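Long-range contacts in neisseria adhesin A (Neisseria meningitidis, PDB 4CJD), which probably adheres to human epithelial cells and induces their uptake of the bacterium, acting as a homotrimeric autotransporter adhesin on the meningococcal surface: residues F30-I36 with P48-V54; Q25-F30 with G61-K65. All coordinates share one frame. Residue numbers count along the deposited sequence, not the author numbering.

Both contacts lie in the head domain, their centres about 12 Å apart, and F30 belongs to both. Along the chain, helix 9-28 runs out, hairpin strands 35-40 and 43-48 follow, then the short helix 51-56, then helix 64-113 of the coiled coil. Contact 2 brings the end of helix 9-28 to the start of helix 64-113, so that the residues between loop out from the helices as a side excursion. Contact 1 lies within this excursion and folds it on itself, joining the approach to the hairpin to its exit. The two contacts also touch where Q25 NE2 lies 3.0 Å from T35 O.

Contact 1: F30-I36 with P48-V54; sequences FKVGDTI and PATEDDV. Unlike the reference sequence in segment 48-54: P48 (reference Thr).
A49, V32 and F30 carry most of this surface contact at the base of the hairpin of strands 35-40 and 43-48, A49 buried and V32 exposed at its margin. K31-D34 is a type II turn (D34 N to K31 O, 2.9 Å) with G33 at phi 93°, braced by a salt bridge from K31 NZ to D34 OD1 (3.0 Å). Past the antiparallel non-hydrogen-bonded pair T35-P48 (CA-CA 4.6 Å), A49, polyproline-II-like, is held by its backbone: A49 N donates to D34 O (2.7 Å), and G33 N to A49 O (2.8 Å). Its CB points in, 3.6 Å from I36 CD1 and 3.9 Å from F30 CD2. F30 (chi1 p) reaches V54 CG2 with CE2 (3.7 Å); V32 (chi1 t) sets CG2 4.0 Å from V54 CG2. T50 is the N-cap of helix 51-56, its N donating to D53 OD2 (2.9 Å) as in a capping box. Two backbone hydrogen bonds thus fix the register, while apolar contacts of F30, V32 and I36 pack A49 and V54 together, largely independent of polar side chains across the interface.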
ATOM      1  N   PHE A  30     -20.017 -15.662  22.388  1.00 14.62           N
ATOM      2  CA  PHE A  30     -20.724 -16.863  22.820  1.00 13.40           C
ATOM      3  C   PHE A  30     -20.722 -17.867  21.685  1.00 14.43           C
ATOM      4  O   PHE A  30     -20.341 -17.561  20.524  1.00 13.92           O
ATOM      5  CB  PHE A  30     -22.168 -16.554  23.276  1.00 14.00           C
ATOM      6  CG  PHE A  30     -23.062 -16.077  22.145  1.00 18.99           C
ATOM      7  CD1 PHE A  30     -22.991 -14.749  21.705  1.00 16.92           C
ATOM      8  CD2 PHE A  30     -23.948 -16.953  21.512  1.00 14.61           C
ATOM      9  CE1 PHE A  30     -23.799 -14.289  20.657  1.00 13.48           C
ATOM     10  CE2 PHE A  30     -24.776 -16.511  20.445  1.00 14.67           C
ATOM     11  CZ  PHE A  30     -24.715 -15.167  20.032  1.00 14.04           C
ATOM     12  N   LYS A  31     -21.112 -19.086  22.010  1.00 15.47           N
ATOM     13  CA  LYS A  31     -21.066 -20.156  21.019  1.00 14.73           C
ATOM     14  C   LYS A  31     -22.279 -21.024  21.157  1.00 15.78           C
ATOM     15  O   LYS A  31     -23.039 -20.908  22.144  1.00 16.32           O
ATOM     16  CB  LYS A  31     -19.812 -20.985  21.208  1.00 14.78           C
ATOM     17  CG  LYS A  31     -19.812 -21.794  22.501  1.00 15.58           C
ATOM     18  CD  LYS A  31     -18.415 -22.440  22.674  1.00 16.35           C
ATOM     19  CE  LYS A  31     -18.343 -23.377  23.830  1.00 21.56           C
ATOM     20  NZ  LYS A  31     -18.607 -22.704  25.116  1.00 22.39           N
ATOM     21  N   VAL A  32     -22.455 -21.923  20.186  1.00 16.41           N
ATOM     22  CA  VAL A  32     -23.593 -22.808  20.192  1.00 17.36           C
ATOM     23  C   VAL A  32     -23.595 -23.572  21.503  1.00 18.18           C
ATOM     24  O   VAL A  32     -22.554 -24.095  21.963  1.00 18.14           O
ATOM     25  CB  VAL A  32     -23.586 -23.781  18.998  1.00 17.82           C
ATOM     26  CG1 VAL A  32     -24.754 -24.849  19.125  1.00 19.26           C
ATOM     27  CG2 VAL A  32     -23.654 -23.002  17.636  1.00 17.14           C
ATOM     28  N   GLY A  33     -24.764 -23.582  22.126  1.00 19.00           N
ATOM     29  CA  GLY A  33     -24.947 -24.274  23.377  1.00 19.97           C
ATOM     30  C   GLY A  33     -24.745 -23.440  24.627  1.00 27.80           C
ATOM     31  O   GLY A  33     -25.119 -23.883  25.720  1.00 28.23           O
ATOM     32  N   ASP A  34     -24.143 -22.255  24.495  1.00 19.87           N
ATOM     33  CA  ASP A  34     -24.103 -21.320  25.626  1.00 18.25           C
ATOM     34  C   ASP A  34     -25.524 -20.871  26.010  1.00 25.72           C
ATOM     35  O   ASP A  34     -26.396 -20.732  25.156  1.00 22.57           O
ATOM     36  CB  ASP A  34     -23.268 -20.086  25.320  1.00 16.94           C
ATOM     37  CG  ASP A  34     -21.782 -20.371  25.247  1.00 17.02           C
ATOM     38  OD1 ASP A  34     -21.325 -21.502  25.471  1.00 20.34           O
ATOM     39  OD2 ASP A  34     -21.071 -19.443  24.907  1.00 16.69           O
ATOM     40  N   THR A  35     -25.758 -20.640  27.295  1.00 20.33           N
ATOM     41  CA  THR A  35     -27.073 -20.178  27.712  1.00 20.32           C
ATOM     42  C   THR A  35     -27.243 -18.718  27.319  1.00 19.46           C
ATOM     43  O   THR A  35     -26.342 -17.881  27.507  1.00 18.49           O
ATOM     44  CB  THR A  35     -27.282 -20.319  29.241  1.00 28.93           C
ATOM     45  OG1 THR A  35     -26.983 -21.655  29.631  1.00 29.80           O
ATOM     46  CG2 THR A  35     -28.750 -19.983  29.649  1.00 22.88           C
ATOM     47  N   ILE A  36     -28.387 -18.424  26.739  1.00 19.91           N
ATOM     48  CA  ILE A  36     -28.788 -17.051  26.474  1.00 19.45           C
ATOM     49  C   ILE A  36     -29.908 -16.712  27.491  1.00 26.07           C
ATOM     50  O   ILE A  36     -30.850 -17.478  27.630  1.00 26.54           O
ATOM     51  CB  ILE A  36     -29.298 -16.897  25.060  1.00 21.29           C
ATOM     52  CG1 ILE A  36     -28.113 -16.842  24.073  1.00 21.37           C
ATOM     53  CG2 ILE A  36     -30.207 -15.611  24.939  1.00 25.19           C
ATOM     54  CD1 ILE A  36     -28.609 -17.031  22.606  1.00 23.63           C
ATOM     55  N   PRO A  48     -30.719 -22.463  25.309  1.00 23.66           N
ATOM     56  CA  PRO A  48     -29.423 -22.627  24.650  1.00 24.64           C
ATOM     57  C   PRO A  48     -29.281 -21.833  23.356  1.00 21.33           C
ATOM     58  O   PRO A  48     -30.176 -21.786  22.551  1.00 21.80           O
ATOM     59  CB  PRO A  48     -29.340 -24.137  24.372  1.00 23.32           C
ATOM     60  CG  PRO A  48     -30.655 -24.712  24.839  1.00 25.05           C
ATOM     61  CD  PRO A  48     -31.602 -23.619  25.117  1.00 25.19           C
ATOM     62  N   ALA A  49     -28.140 -21.177  23.186  1.00 19.98           N
ATOM     63  CA  ALA A  49     -27.808 -20.584  21.887  1.00 21.20           C
ATOM     64  C   ALA A  49     -27.780 -21.660  20.774  1.00 27.43           C
ATOM     65  O   ALA A  49     -27.155 -22.717  20.927  1.00 23.69           O
ATOM     66  CB  ALA A  49     -26.491 -19.869  21.966  1.00 17.70           C
ATOM     67  N   THR A  50     -28.490 -21.400  19.679  1.00 19.52           N
ATOM     68  CA  THR A  50     -28.454 -22.247  18.506  1.00 19.83           C
ATOM     69  C   THR A  50     -27.512 -21.624  17.507  1.00 18.61           C
ATOM     70  O   THR A  50     -27.115 -20.475  17.671  1.00 17.67           O
ATOM     71  CB  THR A  50     -29.806 -22.347  17.816  1.00 21.61           C
ATOM     72  OG1 THR A  50     -30.119 -21.034  17.315  1.00 23.68           O
ATOM     73  CG2 THR A  50     -30.899 -22.855  18.781  1.00 22.27           C
ATOM     74  N   GLU A  51     -27.230 -22.322  16.419  1.00 18.75           N
ATOM     75  CA  GLU A  51     -26.439 -21.712  15.364  1.00 18.16           C
ATOM     76  C   GLU A  51     -27.169 -20.475  14.751  1.00 25.78           C
ATOM     77  O   GLU A  51     -26.497 -19.529  14.359  1.00 22.40           O
ATOM     78  CB  GLU A  51     -26.087 -22.774  14.323  1.00 18.31           C
ATOM     79  CG  GLU A  51     -25.263 -22.279  13.125  1.00 23.11           C
ATOM     80  CD  GLU A  51     -23.898 -21.668  13.490  1.00 31.10           C
ATOM     81  OE1 GLU A  51     -23.364 -21.887  14.606  1.00 28.36           O
ATOM     82  OE2 GLU A  51     -23.351 -20.955  12.622  1.00 33.98           O
ATOM     83  N   ASP A  52     -28.516 -20.454  14.720  1.00 18.48           N
ATOM     84  CA  ASP A  52     -29.237 -19.284  14.245  1.00 18.40           C
ATOM     85  C   ASP A  52     -28.898 -18.059  15.104  1.00 19.64           C
ATOM     86  O   ASP A  52     -28.760 -16.977  14.572  1.00 23.26           O
ATOM     87  CB  ASP A  52     -30.762 -19.459  14.272  1.00 22.12           C
ATOM     88  CG  ASP A  52     -31.298 -20.416  13.197  1.00 36.51           C
ATOM     89  OD1 ASP A  52     -30.628 -20.664  12.177  1.00 32.57           O
ATOM     90  OD2 ASP A  52     -32.434 -20.912  13.394  1.00 42.56           O
ATOM     91  N   ASP A  53     -28.846 -18.226  16.430  1.00 18.23           N
ATOM     92  CA  ASP A  53     -28.516 -17.116  17.328  1.00 19.85           C
ATOM     93  C   ASP A  53     -27.126 -16.610  17.091  1.00 19.31           C
ATOM     94  O   ASP A  53     -26.863 -15.411  17.162  1.00 16.22           O
ATOM     95  CB  ASP A  53     -28.589 -17.511  18.796  1.00 20.20           C
ATOM     96  CG  ASP A  53     -29.963 -17.858  19.237  1.00 24.25           C
ATOM     97  OD1 ASP A  53     -30.857 -17.007  19.101  1.00 25.61           O
ATOM     98  OD2 ASP A  53     -30.147 -18.997  19.721  1.00 24.71           O
ATOM     99  N   VAL A  54     -26.224 -17.539  16.860  1.00 15.52           N
ATOM    100  CA  VAL A  54     -24.851 -17.186  16.576  1.00 19.89           C
ATOM    101  C   VAL A  54     -24.758 -16.365  15.281  1.00 18.80           C
ATOM    102  O   VAL A  54     -24.110 -15.316  15.252  1.00 17.62           O
ATOM    103  CB  VAL A  54     -23.972 -18.427  16.480  1.00 17.94           C
ATOM    104  CG1 VAL A  54     -22.658 -18.092  15.731  1.00 17.64           C
ATOM    105  CG2 VAL A  54     -23.708 -19.016  17.899  1.00 14.85           C
TER

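Contact 2: Q25-F30 with G61-K65; sequences QDINGF and GLGLK
This is a helix-to-helix junction in the head domain, where the last turn of helix 9-28 meets the start of coiled-coil helix 64-113, and the chain between them loops out and returns. The two ends abut closely, G29 CA lying 3.6 Å from G63 CA and I27 CA 4.8 Å from L64 CA. Terminal carbonyls of one helix accept amides from the start of the other: L64 N donates to D26 O (2.9 Å) and K65 N to I27 O (3.1 Å), much as if the helix resumed after the excursion. Glycines permit the close approach. G29 (phi 101°, psi 163°) breaks the first helix, its N bonded to Q25 O (2.6 Å), and G63 (phi 86°, psi 153°) is the N-cap of the second; a CB on either would clash with the opposing backbone. G63 CA also makes a CA-H...O contact with D26 O (3.3 Å). Beyond the helix, F30 N donates to G61 O (2.8 Å), G61 having phi 77°. K65, with chi1 m and the rest of its chain extended, passes I27 and donates from NZ to N28 OD1 (2.7 Å). Between subunits, K65 NZ also forms a salt bridge with D26 OD2 of the second subunit, and D26 OD2 one with K65 NZ of the third subunit. I27 and L64 pack against their counterparts in neighbouring subunits, so the junction belongs to the trimer interface. One water bridges the two segments, donating to I27 O (3.1 Å) and to L62 O (2.8 Å).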
ATOM      1  N   GLN A  25     -21.579 -11.411  27.433  1.00 15.90           N
ATOM      2  CA  GLN A  25     -21.521 -12.137  26.155  1.00 13.19           C
ATOM      3  C   GLN A  25     -21.149 -11.244  24.971  1.00 14.76           C
ATOM      4  O   GLN A  25     -20.383 -11.668  24.086  1.00 11.95           O
ATOM      5  CB  GLN A  25     -22.862 -12.838  25.853  1.00 15.31           C
ATOM      6  CG  GLN A  25     -23.163 -13.999  26.769  1.00 21.06           C
ATOM      7  CD  GLN A  25     -24.354 -14.817  26.310  1.00 18.84           C
ATOM      8  OE1 GLN A  25     -25.402 -14.276  25.956  1.00 18.63           O
ATOM      9  NE2 GLN A  25     -24.200 -16.128  26.328  1.00 16.88           N
ATOM     10  N   ASP A  26     -21.682 -10.012  24.929  1.00 12.63           N
ATOM     11  CA  ASP A  26     -21.248  -9.066  23.904  1.00 15.15           C
ATOM     12  C   ASP A  26     -19.742  -8.856  23.913  1.00 17.86           C
ATOM     13  O   ASP A  26     -19.078  -8.783  22.856  1.00 13.24           O
ATOM     14  CB  ASP A  26     -21.926  -7.694  24.069  1.00 12.03           C
ATOM     15  CG  ASP A  26     -23.315  -7.675  23.513  1.00 23.86           C
ATOM     16  OD1 ASP A  26     -23.727  -8.674  22.891  1.00 21.84           O
ATOM     17  OD2 ASP A  26     -23.988  -6.670  23.696  1.00 26.59           O
ATOM     18  N   ILE A  27     -19.187  -8.753  25.103  1.00 11.78           N
ATOM     19  CA  ILE A  27     -17.747  -8.472  25.202  1.00 12.50           C
ATOM     20  C   ILE A  27     -16.867  -9.692  24.939  1.00 15.17           C
ATOM     21  O   ILE A  27     -15.810  -9.611  24.267  1.00 13.46           O
ATOM     22  CB  ILE A  27     -17.423  -7.866  26.595  1.00 11.36           C
ATOM     23  CG1 ILE A  27     -17.983  -6.433  26.677  1.00 14.82           C
ATOM     24  CG2 ILE A  27     -15.870  -7.835  26.903  1.00 11.17           C
ATOM     25  CD1 ILE A  27     -18.085  -5.928  28.153  1.00 12.74           C
ATOM     26  N   ASN A  28     -17.300 -10.827  25.448  1.00 11.30           N
ATOM     27  CA  ASN A  28     -16.448 -12.031  25.437  1.00 15.81           C
ATOM     28  C   ASN A  28     -16.873 -13.062  24.431  1.00 14.79           C
ATOM     29  O   ASN A  28     -16.133 -14.004  24.159  1.00 11.76           O
ATOM     30  CB  ASN A  28     -16.412 -12.685  26.821  1.00 15.52           C
ATOM     31  CG  ASN A  28     -15.790 -11.769  27.861  1.00 21.29           C
ATOM     32  OD1 ASN A  28     -14.634 -11.447  27.768  1.00 22.04           O
ATOM     33  ND2 ASN A  28     -16.580 -11.299  28.801  1.00 21.09           N
ATOM     34  N   GLY A  29     -18.060 -12.914  23.855  1.00 12.35           N
ATOM     35  CA  GLY A  29     -18.411 -13.867  22.797  1.00 14.47           C
ATOM     36  C   GLY A  29     -19.350 -14.949  23.297  1.00 18.43           C
ATOM     37  O   GLY A  29     -19.507 -15.123  24.516  1.00 15.21           O
ATOM     38  N   PHE A  30     -20.017 -15.662  22.388  1.00 14.62           N
ATOM     39  CA  PHE A  30     -20.724 -16.863  22.820  1.00 13.40           C
ATOM     40  C   PHE A  30     -20.722 -17.867  21.685  1.00 14.43           C
ATOM     41  O   PHE A  30     -20.341 -17.561  20.524  1.00 13.92           O
ATOM     42  CB  PHE A  30     -22.168 -16.554  23.276  1.00 14.00           C
ATOM     43  CG  PHE A  30     -23.062 -16.077  22.145  1.00 18.99           C
ATOM     44  CD1 PHE A  30     -22.991 -14.749  21.705  1.00 16.92           C
ATOM     45  CD2 PHE A  30     -23.948 -16.953  21.512  1.00 14.61           C
ATOM     46  CE1 PHE A  30     -23.799 -14.289  20.657  1.00 13.48           C
ATOM     47  CE2 PHE A  30     -24.776 -16.511  20.445  1.00 14.67           C
ATOM     48  CZ  PHE A  30     -24.715 -15.167  20.032  1.00 14.04           C
ATOM     49  N   GLY A  61     -21.020 -13.890  17.163  1.00 13.69           N
ATOM     50  CA  GLY A  61     -20.737 -14.409  18.497  1.00 11.69           C
ATOM     51  C   GLY A  61     -19.269 -14.357  18.909  1.00 13.89           C
ATOM     52  O   GLY A  61     -18.873 -14.887  19.943  1.00 12.69           O
ATOM     53  N   LEU A  62     -18.435 -13.715  18.102  1.00 13.16           N
ATOM     54  CA  LEU A  62     -17.018 -13.643  18.444  1.00 15.19           C
ATOM     55  C   LEU A  62     -16.766 -12.847  19.716  1.00 13.43           C
ATOM     56  O   LEU A  62     -15.800 -13.111  20.449  1.00 10.31           O
ATOM     57  CB  LEU A  62     -16.231 -13.008  17.294  1.00 13.70           C
ATOM     58  CG  LEU A  62     -15.911 -13.816  16.039  1.00 21.23           C
ATOM     59  CD1 LEU A  62     -15.213 -12.896  15.016  1.00 13.73           C
ATOM     60  CD2 LEU A  62     -15.073 -15.046  16.368  1.00 19.95           C
ATOM     61  N   GLY A  63     -17.585 -11.812  19.924  1.00 13.49           N
ATOM     62  CA  GLY A  63     -17.373 -10.868  21.011  1.00 12.94           C
ATOM     63  C   GLY A  63     -16.428  -9.757  20.647  1.00  9.80           C
ATOM     64  O   GLY A  63     -15.593  -9.899  19.742  1.00 11.59           O
ATOM     65  N   LEU A  64     -16.584  -8.609  21.304  1.00 14.88           N
ATOM     66  CA  LEU A  64     -15.769  -7.440  20.978  1.00 13.99           C
ATOM     67  C   LEU A  64     -14.252  -7.685  21.140  1.00 11.16           C
ATOM     68  O   LEU A  64     -13.437  -7.263  20.297  1.00  9.82           O
ATOM     69  CB  LEU A  64     -16.212  -6.257  21.858  1.00  9.79           C
ATOM     70  CG  LEU A  64     -17.714  -5.885  21.776  1.00 18.41           C
ATOM     71  CD1 LEU A  64     -18.043  -4.803  22.769  1.00 17.26           C
ATOM     72  CD2 LEU A  64     -18.146  -5.461  20.386  1.00 16.38           C
ATOM     73  N   LYS A  65     -13.862  -8.378  22.202  1.00 13.03           N
ATOM     74  CA  LYS A  65     -12.409  -8.611  22.429  1.00 14.82           C
ATOM     75  C   LYS A  65     -11.777  -9.393  21.278  1.00 13.50           C
ATOM     76  O   LYS A  65     -10.721  -9.030  20.767  1.00 11.26           O
ATOM     77  CB  LYS A  65     -12.155  -9.364  23.765  1.00 12.12           C
ATOM     78  CG  LYS A  65     -12.568  -8.549  25.058  1.00 16.67           C
ATOM     79  CD  LYS A  65     -12.145  -9.365  26.399  1.00 22.74           C
ATOM     80  CE  LYS A  65     -12.773  -8.904  27.754  1.00 59.45           C
ATOM     81  NZ  LYS A  65     -12.869  -9.899  29.001  1.00 26.25           N
TER
HETATM   82  O   HOH W   1     -14.427 -11.725  22.397  1.00 11.08           O